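Local coordinates for tRNA threonylcarbamoyladenosine biosynthesis protein TsaB (Pseudomonas aeruginosa, PDB 5BR9), which probably takes part, as a TsaB protein of the KAE1/TsaD family, in forming the threonylcarbamoyl modification of adenosine 37 in tRNA, at residues Leu107-Arg113 with Leu192-Asp198; Glu118-Ala122 with Trp133-Leu138; Ala166-Gly172 with Gln183-Asp189. All blocks are in the same frame, centred on the assembly; numbering follows the deposited sequence. Where two conformers were deposited one is given.

Interaction 1: residues Leu107-Arg113 with Leu192-Asp198; sequences LAQRAYR and LLPHAED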
loop_
_atom_site.group_PDB
_atom_site.type_symbol
_atom_site.label_atom_id
_atom_site.label_comp_id
_atom_site.label_asym_id
_atom_site.label_seq_id
_atom_site.Cartn_x
_atom_site.Cartn_y
_atom_site.Cartn_z
ATOM N N LEU A 107 -1.326 -19.329 -9.654
ATOM C CA LEU A 107 -0.526 -19.986 -10.690
ATOM C C LEU A 107 -1.029 -21.395 -10.988
ATOM O O LEU A 107 -1.049 -21.823 -12.126
ATOM C CB LEU A 107 0.923 -20.106 -10.254
ATOM C CG LEU A 107 1.882 -18.952 -10.429
ATOM C CD1 LEU A 107 3.254 -19.439 -9.931
ATOM C CD2 LEU A 107 1.909 -18.536 -11.888
ATOM N N ALA A 108 -1.335 -22.136 -9.928
ATOM C CA ALA A 108 -1.783 -23.510 -10.049
ATOM C C ALA A 108 -3.117 -23.535 -10.783
ATOM O O ALA A 108 -3.296 -24.306 -11.718
ATOM C CB ALA A 108 -1.905 -24.149 -8.683
ATOM N N GLN A 109 -4.029 -22.654 -10.374
ATOM C CA GLN A 109 -5.342 -22.585 -10.988
ATOM C C GLN A 109 -5.185 -22.193 -12.455
ATOM O O GLN A 109 -5.883 -22.732 -13.328
ATOM C CB GLN A 109 -6.251 -21.585 -10.272
ATOM C CG GLN A 109 -7.721 -21.732 -10.667
ATOM C CD GLN A 109 -8.330 -22.983 -10.068
ATOM O OE1 GLN A 109 -7.913 -23.427 -9.003
ATOM N NE2 GLN A 109 -9.304 -23.565 -10.750
ATOM N N ARG A 110 -4.265 -21.270 -12.738
ATOM C CA ARG A 110 -4.029 -20.887 -14.133
ATOM C C ARG A 110 -3.471 -22.034 -14.967
ATOM O O ARG A 110 -3.908 -22.261 -16.101
ATOM C CB ARG A 110 -3.079 -19.699 -14.229
ATOM C CG ARG A 110 -2.791 -19.303 -15.671
ATOM C CD ARG A 110 -2.150 -17.948 -15.774
ATOM N NE ARG A 110 -2.041 -17.525 -17.169
ATOM C CZ ARG A 110 -1.450 -16.405 -17.567
ATOM N NH1 ARG A 110 -0.912 -15.578 -16.677
ATOM N NH2 ARG A 110 -1.402 -16.109 -18.855
ATOM N N ALA A 111 -2.518 -22.771 -14.403
ATOM C CA ALA A 111 -1.925 -23.887 -15.133
ATOM C C ALA A 111 -2.989 -24.967 -15.377
ATOM O O ALA A 111 -2.996 -25.636 -16.410
ATOM C CB ALA A 111 -0.727 -24.444 -14.388
ATOM N N TYR A 112 -3.881 -25.133 -14.410
ATOM C CA TYR A 112 -4.981 -26.060 -14.575
ATOM C C TYR A 112 -5.878 -25.619 -15.735
ATOM O O TYR A 112 -6.178 -26.409 -16.626
ATOM C CB TYR A 112 -5.797 -26.173 -13.290
ATOM C CG TYR A 112 -7.121 -26.853 -13.539
ATOM C CD1 TYR A 112 -7.172 -28.197 -13.921
ATOM C CD2 TYR A 112 -8.325 -26.148 -13.438
ATOM C CE1 TYR A 112 -8.386 -28.825 -14.180
ATOM C CE2 TYR A 112 -9.556 -26.779 -13.699
ATOM C CZ TYR A 112 -9.569 -28.116 -14.062
ATOM O OH TYR A 112 -10.763 -28.753 -14.313
ATOM N N ARG A 113 -6.281 -24.350 -15.735
ATOM C CA ARG A 113 -7.163 -23.840 -16.778
ATOM C C ARG A 113 -6.523 -23.912 -18.166
ATOM O O ARG A 113 -7.185 -24.253 -19.148
ATOM C CB ARG A 113 -7.582 -22.397 -16.477
ATOM C CG ARG A 113 -8.442 -21.760 -17.560
ATOM C CD ARG A 113 -8.900 -20.366 -17.158
ATOM N NE ARG A 113 -7.790 -19.470 -16.812
ATOM C CZ ARG A 113 -7.055 -18.815 -17.707
ATOM N NH1 ARG A 113 -7.301 -18.965 -19.004
ATOM N NH2 ARG A 113 -6.081 -18.009 -17.308
ATOM N N LEU A 192 5.244 -18.437 -16.605
ATOM C CA LEU A 192 3.841 -18.235 -16.211
ATOM C C LEU A 192 3.680 -17.362 -14.967
ATOM O O LEU A 192 4.357 -17.562 -13.946
ATOM C CB LEU A 192 3.148 -19.578 -15.964
ATOM C CG LEU A 192 1.622 -19.486 -15.999
ATOM C CD1 LEU A 192 1.111 -19.262 -17.448
ATOM C CD2 LEU A 192 1.000 -20.717 -15.346
ATOM N N LEU A 193 2.751 -16.417 -15.062
ATOM C CA LEU A 193 2.494 -15.425 -14.031
ATOM C C LEU A 193 1.042 -15.553 -13.526
ATOM O O LEU A 193 0.224 -16.188 -14.175
ATOM C CB LEU A 193 2.758 -14.014 -14.588
ATOM C CG LEU A 193 4.187 -13.705 -15.065
ATOM C CD1 LEU A 193 4.305 -12.264 -15.562
ATOM C CD2 LEU A 193 5.207 -13.965 -13.936
ATOM N N PRO A 194 0.741 -14.997 -12.337
ATOM C CA PRO A 194 -0.630 -14.951 -11.822
ATOM C C PRO A 194 -1.564 -14.170 -12.740
ATOM O O PRO A 194 -1.125 -13.254 -13.400
ATOM C CB PRO A 194 -0.477 -14.237 -10.478
ATOM C CG PRO A 194 0.905 -14.513 -10.070
ATOM C CD PRO A 194 1.708 -14.506 -11.335
ATOM N N HIS A 195 -2.835 -14.540 -12.773
ATOM C CA HIS A 195 -3.822 -13.888 -13.623
ATOM C C HIS A 195 -5.106 -13.699 -12.789
ATOM O O HIS A 195 -5.584 -14.639 -12.143
ATOM C CB HIS A 195 -4.060 -14.742 -14.862
ATOM C CG HIS A 195 -4.763 -14.047 -15.978
ATOM N ND1 HIS A 195 -6.014 -13.484 -15.838
ATOM C CD2 HIS A 195 -4.422 -13.886 -17.278
ATOM C CE1 HIS A 195 -6.390 -12.963 -16.992
ATOM N NE2 HIS A 195 -5.446 -13.203 -17.884
ATOM N N ALA A 196 -5.643 -12.485 -12.767
ATOM C CA ALA A 196 -6.824 -12.188 -11.955
ATOM C C ALA A 196 -8.014 -13.093 -12.291
ATOM O O ALA A 196 -8.863 -13.360 -11.433
ATOM C CB ALA A 196 -7.213 -10.736 -12.115
ATOM N N GLU A 197 -8.079 -13.565 -13.530
ATOM C CA GLU A 197 -9.139 -14.500 -13.925
ATOM C C GLU A 197 -9.130 -15.765 -13.054
ATOM O O GLU A 197 -10.178 -16.278 -12.646
ATOM C CB GLU A 197 -9.009 -14.881 -15.395
ATOM C CG GLU A 197 -10.005 -15.947 -15.818
ATOM C CD GLU A 197 -9.939 -16.286 -17.293
ATOM O OE1 GLU A 197 -9.099 -15.708 -18.015
ATOM O OE2 GLU A 197 -10.739 -17.138 -17.730
ATOM N N ASP A 198 -7.939 -16.269 -12.766
ATOM C CA ASP A 198 -7.817 -17.483 -11.966
ATOM C C ASP A 198 -7.889 -17.164 -10.472
ATOM O O ASP A 198 -8.371 -17.982 -9.677
ATOM C CB ASP A 198 -6.529 -18.212 -12.343
ATOM C CG ASP A 198 -6.454 -18.469 -13.839
ATOM O OD1 ASP A 198 -7.253 -19.298 -14.344
ATOM O OD2 ASP A 198 -5.636 -17.809 -14.518
#

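Interaction 2: residues Glu118-Ala122 with Trp133-Leu138; sequences ERVAA and WGCYQL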
loop_
_atom_site.group_PDB
_atom_site.type_symbol
_atom_site.label_atom_id
_atom_site.label_comp_id
_atom_site.label_asym_id
_atom_site.label_seq_id
_atom_site.Cartn_x
_atom_site.Cartn_y
_atom_site.Cartn_z
ATOM N N GLU A 118 -3.711 -31.262 -13.423
ATOM C CA GLU A 118 -4.485 -31.386 -12.200
ATOM C C GLU A 118 -3.591 -31.461 -10.980
ATOM O O GLU A 118 -4.058 -31.350 -9.847
ATOM C CB GLU A 118 -5.388 -32.607 -12.299
ATOM C CG GLU A 118 -6.421 -32.392 -13.377
ATOM C CD GLU A 118 -7.524 -33.400 -13.368
ATOM O OE1 GLU A 118 -7.489 -34.320 -12.524
ATOM O OE2 GLU A 118 -8.438 -33.251 -14.211
ATOM N N ARG A 119 -2.296 -31.624 -11.232
ATOM C CA ARG A 119 -1.293 -31.540 -10.184
ATOM C C ARG A 119 -0.214 -30.561 -10.622
ATOM O O ARG A 119 0.435 -30.748 -11.654
ATOM C CB ARG A 119 -0.712 -32.922 -9.875
ATOM C CG ARG A 119 -1.813 -33.916 -9.499
ATOM C CD ARG A 119 -1.351 -35.050 -8.612
ATOM N NE ARG A 119 -0.776 -36.149 -9.368
ATOM C CZ ARG A 119 -0.630 -37.385 -8.897
ATOM N NH1 ARG A 119 -0.090 -38.328 -9.662
ATOM N NH2 ARG A 119 -1.040 -37.683 -7.669
ATOM N N VAL A 120 -0.034 -29.506 -9.835
ATOM C CA VAL A 120 0.907 -28.446 -10.191
ATOM C C VAL A 120 1.820 -28.121 -9.026
ATOM O O VAL A 120 1.372 -27.897 -7.901
ATOM C CB VAL A 120 0.185 -27.166 -10.656
ATOM C CG1 VAL A 120 1.207 -26.046 -10.862
ATOM C CG2 VAL A 120 -0.586 -27.415 -11.951
ATOM N N ALA A 121 3.114 -28.143 -9.291
ATOM C CA ALA A 121 4.078 -27.614 -8.343
ATOM C C ALA A 121 4.349 -26.155 -8.747
ATOM O O ALA A 121 4.938 -25.892 -9.785
ATOM C CB ALA A 121 5.367 -28.461 -8.334
ATOM N N ALA A 122 3.856 -25.216 -7.953
ATOM C CA ALA A 122 4.057 -23.803 -8.225
ATOM C C ALA A 122 5.330 -23.314 -7.542
ATOM O O ALA A 122 5.571 -23.609 -6.378
ATOM C CB ALA A 122 2.854 -23.006 -7.775
ATOM N N TRP A 133 7.469 -21.960 -2.796
ATOM C CA TRP A 133 7.112 -23.299 -3.256
ATOM C C TRP A 133 5.790 -23.783 -2.670
ATOM O O TRP A 133 5.592 -23.706 -1.469
ATOM C CB TRP A 133 8.237 -24.263 -2.888
ATOM C CG TRP A 133 7.994 -25.704 -3.214
ATOM C CD1 TRP A 133 7.525 -26.679 -2.363
ATOM C CD2 TRP A 133 8.238 -26.349 -4.461
ATOM N NE1 TRP A 133 7.480 -27.890 -3.008
ATOM C CE2 TRP A 133 7.898 -27.716 -4.299
ATOM C CE3 TRP A 133 8.717 -25.909 -5.705
ATOM C CZ2 TRP A 133 8.015 -28.642 -5.335
ATOM C CZ3 TRP A 133 8.828 -26.828 -6.736
ATOM C CH2 TRP A 133 8.485 -28.182 -6.541
ATOM N N GLY A 134 4.897 -24.287 -3.525
ATOM C CA GLY A 134 3.611 -24.819 -3.096
ATOM C C GLY A 134 3.035 -25.763 -4.137
ATOM O O GLY A 134 2.995 -25.448 -5.331
ATOM N N CYS A 135 2.626 -26.945 -3.693
ATOM C CA CYS A 135 2.087 -27.943 -4.587
ATOM C C CYS A 135 0.579 -28.016 -4.433
ATOM O O CYS A 135 0.052 -27.975 -3.318
ATOM C CB CYS A 135 2.725 -29.309 -4.335
ATOM S SG CYS A 135 4.483 -29.384 -4.730
ATOM N N TYR A 136 -0.102 -28.134 -5.569
ATOM C CA TYR A 136 -1.546 -28.013 -5.621
ATOM C C TYR A 136 -2.144 -29.159 -6.420
ATOM O O TYR A 136 -1.515 -29.660 -7.351
ATOM C CB TYR A 136 -1.940 -26.649 -6.236
ATOM C CG TYR A 136 -1.718 -25.498 -5.282
ATOM C CD1 TYR A 136 -2.783 -24.959 -4.570
ATOM C CD2 TYR A 136 -0.436 -24.965 -5.064
ATOM C CE1 TYR A 136 -2.602 -23.916 -3.671
ATOM C CE2 TYR A 136 -0.236 -23.899 -4.152
ATOM C CZ TYR A 136 -1.336 -23.384 -3.466
ATOM O OH TYR A 136 -1.193 -22.369 -2.548
ATOM N N GLN A 137 -3.355 -29.566 -6.042
ATOM C CA GLN A 137 -4.085 -30.628 -6.741
ATOM C C GLN A 137 -5.564 -30.265 -6.841
ATOM O O GLN A 137 -6.155 -29.716 -5.906
ATOM C CB GLN A 137 -3.915 -31.969 -6.028
ATOM C CG GLN A 137 -4.763 -33.109 -6.623
ATOM C CD GLN A 137 -4.351 -34.499 -6.127
ATOM O OE1 GLN A 137 -3.327 -34.655 -5.446
ATOM N NE2 GLN A 137 -5.151 -35.515 -6.468
ATOM N N LEU A 138 -6.146 -30.570 -7.989
ATOM C CA LEU A 138 -7.544 -30.299 -8.253
ATOM C C LEU A 138 -8.490 -31.048 -7.312
ATOM O O LEU A 138 -8.377 -32.255 -7.108
ATOM C CB LEU A 138 -7.881 -30.662 -9.700
ATOM C CG LEU A 138 -9.212 -30.132 -10.233
ATOM C CD1 LEU A 138 -9.158 -28.618 -10.456
ATOM C CD2 LEU A 138 -9.564 -30.847 -11.520
#

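Interaction 3: residues Ala166-Gly172 with Gln183-Asp189; sequences ADWFGAG and QRPVALD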
loop_
_atom_site.group_PDB
_atom_site.type_symbol
_atom_site.label_atom_id
_atom_site.label_comp_id
_atom_site.label_asym_id
_atom_site.label_seq_id
_atom_site.Cartn_x
_atom_site.Cartn_y
_atom_site.Cartn_z
ATOM N N ALA A 166 4.236 -38.751 -14.446
ATOM C CA ALA A 166 4.437 -37.821 -15.545
ATOM C C ALA A 166 3.263 -36.849 -15.731
ATOM O O ALA A 166 3.146 -36.201 -16.775
ATOM C CB ALA A 166 4.683 -38.611 -16.835
ATOM N N ASP A 167 2.396 -36.741 -14.728
ATOM C CA ASP A 167 1.186 -35.934 -14.883
ATOM C C ASP A 167 1.275 -34.562 -14.191
ATOM O O ASP A 167 0.510 -33.645 -14.508
ATOM C CB ASP A 167 -0.023 -36.698 -14.350
ATOM C CG ASP A 167 0.077 -36.956 -12.865
ATOM O OD1 ASP A 167 1.080 -37.569 -12.442
ATOM O OD2 ASP A 167 -0.830 -36.521 -12.123
ATOM N N TRP A 168 2.202 -34.407 -13.256
ATOM C CA TRP A 168 2.321 -33.113 -12.589
ATOM C C TRP A 168 3.170 -32.103 -13.393
ATOM O O TRP A 168 4.065 -32.470 -14.157
ATOM C CB TRP A 168 2.877 -33.287 -11.173
ATOM C CG TRP A 168 4.256 -33.810 -11.081
ATOM C CD1 TRP A 168 4.657 -35.102 -11.253
ATOM C CD2 TRP A 168 5.435 -33.063 -10.753
ATOM N NE1 TRP A 168 6.018 -35.205 -11.067
ATOM C CE2 TRP A 168 6.519 -33.968 -10.754
ATOM C CE3 TRP A 168 5.680 -31.718 -10.463
ATOM C CZ2 TRP A 168 7.824 -33.571 -10.476
ATOM C CZ3 TRP A 168 6.984 -31.324 -10.185
ATOM C CH2 TRP A 168 8.037 -32.247 -10.188
ATOM N N PHE A 169 2.859 -30.827 -13.203
ATOM C CA PHE A 169 3.349 -29.740 -14.046
ATOM C C PHE A 169 4.040 -28.693 -13.177
ATOM O O PHE A 169 3.589 -28.402 -12.067
ATOM C CB PHE A 169 2.154 -29.146 -14.826
ATOM C CG PHE A 169 2.491 -27.997 -15.768
ATOM C CD1 PHE A 169 2.890 -28.243 -17.074
ATOM C CD2 PHE A 169 2.327 -26.674 -15.363
ATOM C CE1 PHE A 169 3.170 -27.197 -17.948
ATOM C CE2 PHE A 169 2.591 -25.621 -16.234
ATOM C CZ PHE A 169 3.020 -25.881 -17.532
ATOM N N GLY A 170 5.111 -28.107 -13.691
ATOM C CA GLY A 170 5.802 -27.040 -12.977
ATOM C C GLY A 170 5.428 -25.663 -13.522
ATOM O O GLY A 170 5.553 -25.366 -14.721
ATOM N N ALA A 171 4.952 -24.810 -12.630
ATOM C CA ALA A 171 4.511 -23.482 -13.019
ATOM C C ALA A 171 5.212 -22.406 -12.214
ATOM O O ALA A 171 5.316 -22.506 -10.995
ATOM C CB ALA A 171 3.017 -23.350 -12.845
ATOM N N GLY A 172 5.673 -21.371 -12.908
ATOM C CA GLY A 172 6.186 -20.175 -12.260
ATOM C C GLY A 172 7.667 -19.903 -12.443
ATOM O O GLY A 172 8.450 -20.807 -12.792
ATOM N N GLN A 183 14.007 -33.094 -8.139
ATOM C CA GLN A 183 13.222 -33.738 -9.189
ATOM C C GLN A 183 12.705 -32.674 -10.145
ATOM O O GLN A 183 12.760 -31.483 -9.834
ATOM C CB GLN A 183 12.054 -34.552 -8.603
ATOM C CG GLN A 183 10.983 -33.717 -7.915
ATOM C CD GLN A 183 11.358 -33.292 -6.505
ATOM O OE1 GLN A 183 11.780 -34.115 -5.697
ATOM N NE2 GLN A 183 11.188 -32.002 -6.198
ATOM N N ARG A 184 12.235 -33.093 -11.317
ATOM C CA ARG A 184 11.601 -32.164 -12.242
ATOM C C ARG A 184 10.474 -32.851 -13.008
ATOM O O ARG A 184 10.524 -34.058 -13.248
ATOM C CB ARG A 184 12.627 -31.569 -13.211
ATOM C CG ARG A 184 13.260 -32.539 -14.194
ATOM C CD ARG A 184 13.574 -31.802 -15.499
ATOM N NE ARG A 184 12.352 -31.420 -16.204
ATOM C CZ ARG A 184 12.282 -30.473 -17.134
ATOM N NH1 ARG A 184 13.364 -29.788 -17.472
ATOM N NH2 ARG A 184 11.121 -30.205 -17.716
ATOM N N PRO A 185 9.439 -32.085 -13.376
ATOM C CA PRO A 185 8.311 -32.648 -14.124
ATOM C C PRO A 185 8.647 -32.880 -15.591
ATOM O O PRO A 185 9.658 -32.373 -16.081
ATOM C CB PRO A 185 7.235 -31.558 -14.001
ATOM C CG PRO A 185 8.037 -30.286 -13.956
ATOM C CD PRO A 185 9.272 -30.639 -13.142
ATOM N N VAL A 186 7.795 -33.622 -16.285
ATOM C CA VAL A 186 7.960 -33.802 -17.722
ATOM C C VAL A 186 7.867 -32.442 -18.411
ATOM O O VAL A 186 8.651 -32.139 -19.301
ATOM C CB VAL A 186 6.914 -34.785 -18.289
ATOM C CG1 VAL A 186 6.979 -34.808 -19.801
ATOM C CG2 VAL A 186 7.168 -36.191 -17.753
ATOM N N ALA A 187 6.931 -31.609 -17.968
ATOM C CA ALA A 187 6.726 -30.310 -18.586
ATOM C C ALA A 187 6.598 -29.164 -17.580
ATOM O O ALA A 187 6.043 -29.325 -16.493
ATOM C CB ALA A 187 5.493 -30.365 -19.468
ATOM N N LEU A 188 7.094 -27.994 -17.959
ATOM C CA LEU A 188 6.981 -26.819 -17.105
ATOM C C LEU A 188 6.847 -25.512 -17.904
ATOM O O LEU A 188 7.076 -25.473 -19.108
ATOM C CB LEU A 188 8.191 -26.745 -16.154
ATOM C CG LEU A 188 9.621 -26.831 -16.694
ATOM C CD1 LEU A 188 10.059 -25.534 -17.339
ATOM C CD2 LEU A 188 10.579 -27.195 -15.577
ATOM N N ASP A 189 6.466 -24.446 -17.214
ATOM C CA ASP A 189 6.436 -23.125 -17.803
ATOM C C ASP A 189 7.032 -22.154 -16.787
ATOM O O ASP A 189 6.351 -21.730 -15.857
ATOM C CB ASP A 189 5.003 -22.698 -18.173
ATOM C CG ASP A 189 4.949 -21.347 -18.913
ATOM O OD1 ASP A 189 5.988 -20.643 -19.018
ATOM O OD2 ASP A 189 3.846 -20.969 -19.375
HETATM O O HOH W 1 5.507 -34.715 -14.567
HETATM O O HOH W 2 4.166 -32.836 -16.636
#

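Interaction 1: residues Leu107-Arg113 with Leu192-Asp198
Arg-113 NH2 donates to Asp-198 OD2 at 2.8 Å, almost straight at 175°, while NE faces OD1 at a doubtfully short distance. The guanidinium meets the carboxylate side-on, the two groups nearly coplanar and OD2 taking the bond on its syn lone pair. Over one guanidinium face lies the carboxylate of Glu-197, stacked almost parallel, with OE1 3.7 Å from Arg-113 CZ; this long salt bridge works by charge alone, no N-H pointing at the oxygen. The arginine probably helps keep both carboxylates ionised. One helical turn earlier, Arg-110 reaches out extended, its CG trans to the backbone N (chi1 179°), and NH1 makes a bent bond (141°) to Leu-193 O at 2.8 Å, from above the carbonyl plane. Leu-192 CD1 lies toward the rim of one guanidinium face and His-195 CD2 over the centre of the other, its ring nearly upright; Glu-114 pairs with Arg-110 NE. In this two-domain ASKHA fold, helix 103-115 backs the second sheet, while 192-198 leads from strand 187-189 into helix 196-208. His-195 is the N-cap of that helix: ND1 accepts from Glu-197 N at 3.1 Å, and its ring stacks with Tyr-36. Leu-107 CD2 rests against Leu-192 CD2 and Pro-194 CD.

Interaction 2: residues Glu118-Ala122 with Trp133-Leu138
The six-membered end of the Trp-133 indole obliquely overlaps the methyl of Ala-121, with CH2 3.6 Å from Ala-121 CB. The indole gets there because CG stands trans to the main-chain N (chi1 176°), which swings the ring across to the neighbouring strand; its NE1 donates a hydrogen bond to Ala-158 O. Cys-135 SG touches the same methyl at 3.8 Å, in the non-hydrogen-bonded pair that Cys-135 makes with Ala-121. Farther along this face Arg-119 and Gln-137 run alongside each other, pointing the same way with their flat ends at 81°. Their contact is van der Waals, Gln-137 OE1 lying 3.8 Å from Arg-119 CD, and the guanidinium turns to Asp-167 instead. The two strands, 119-125 and 131-139, form an antiparallel hairpin within the second five-stranded sheet of the fold. Val-120 and Tyr-136 exchange a pair of backbone bonds (N to O 2.9 Å for Val-120 N to Tyr-136 O), as do Ala-122 and Gly-134, and Leu-138 N adds one to Glu-118 O. On the face carrying Val-120, Ala-122 and Tyr-136, side chains of the hairpin pack on helix 103-115. There the Tyr-136 ring leans back along its own strand past Gly-134, whose O lies at the ring edge, and the phenol OH is hydrogen-bonded to Glu-149. At the outer end Leu-138 CD2 sits 3.8 Å from Glu-118 CD, a methyl against the carboxylate.

Interaction 3: residues Ala166-Gly172 with Gln183-Asp189
The Trp-168 indole carries Pro-185 on one face: Pro-185 CB stands 3.7 Å from the centroid of the six-membered ring, only 7° off its normal, a close CH-pi contact. The pyrrolidine crosses the indole at about a right angle, and its CD extends the overlap to Trp-168 CH2 at 3.6 Å. Water 1 lies over the same face, toward the rim. Gln-183 CG approaches the benzo end obliquely, Trp-161 meets the indole with planes at about 50°, and NE1 is hydrogen-bonded to Ala-163 O. CG of Trp-168 sits between the backbone N and the carbonyl carbon (chi1 65°), which folds the ring over toward the proline.

Phe-169 turns to the opposite side of its strand. Leu-188 CA lies over one face of its ring, 4.3 Å from the centroid, and Asp-189 CB comes to 3.8 Å from Phe-169 CZ; Ala-111 and Gln-115 of helix 103-115 are further neighbours of this side chain.

From Gly-170 onward the backbones pair as parallel strands, the edge strand 187-189 joining 168-171 in the second sheet. Gly-170 N donates to Ala-187 O, its O accepts from Asp-189 N at 2.8 Å, and Gly-172 N reaches Asp-189 O at 3.0 Å. Lacking a side chain, Gly-170 lets Pro-185 CG approach its N and Leu-188 CB come to 3.3 Å from its O.

Before this ladder begins, water takes over. Water 1 donates to Trp-168 O and accepts from Val-186 N at 3.1 Å; a similar bridge through water 2 to Ala-187 N is doubtful. The strands are therefore joined by direct bonds at one end and by a water bridge plus a proline-tryptophan contact at the other, which makes the Gly-170 to Gly-172 end the more directly paired and the other probably more dependent on solvent.

Interactions 2 and 3 occupy one five-stranded sheet, their centres about 10 Å apart; strands 119-125 and 168-171 are neighbours in it, joined by Ala-121 N to Phe-169 O and, beside the sheet, by the Arg-119 to Asp-167 salt bridge. Interaction 1 lies about 11 Å from the centre of interaction 2 and 15 Å from that of interaction 3. Its helix 103-115 covers one face of the sheet, with Ala-111 against both Val-120 and Phe-169. Along the chain interaction 2 closes before interaction 3 opens, and both are nested within the loop closed by interaction 1. The chain thus completes the second sheet before 192-198 returns toward the first, tying together the two halves of the ASKHA fold.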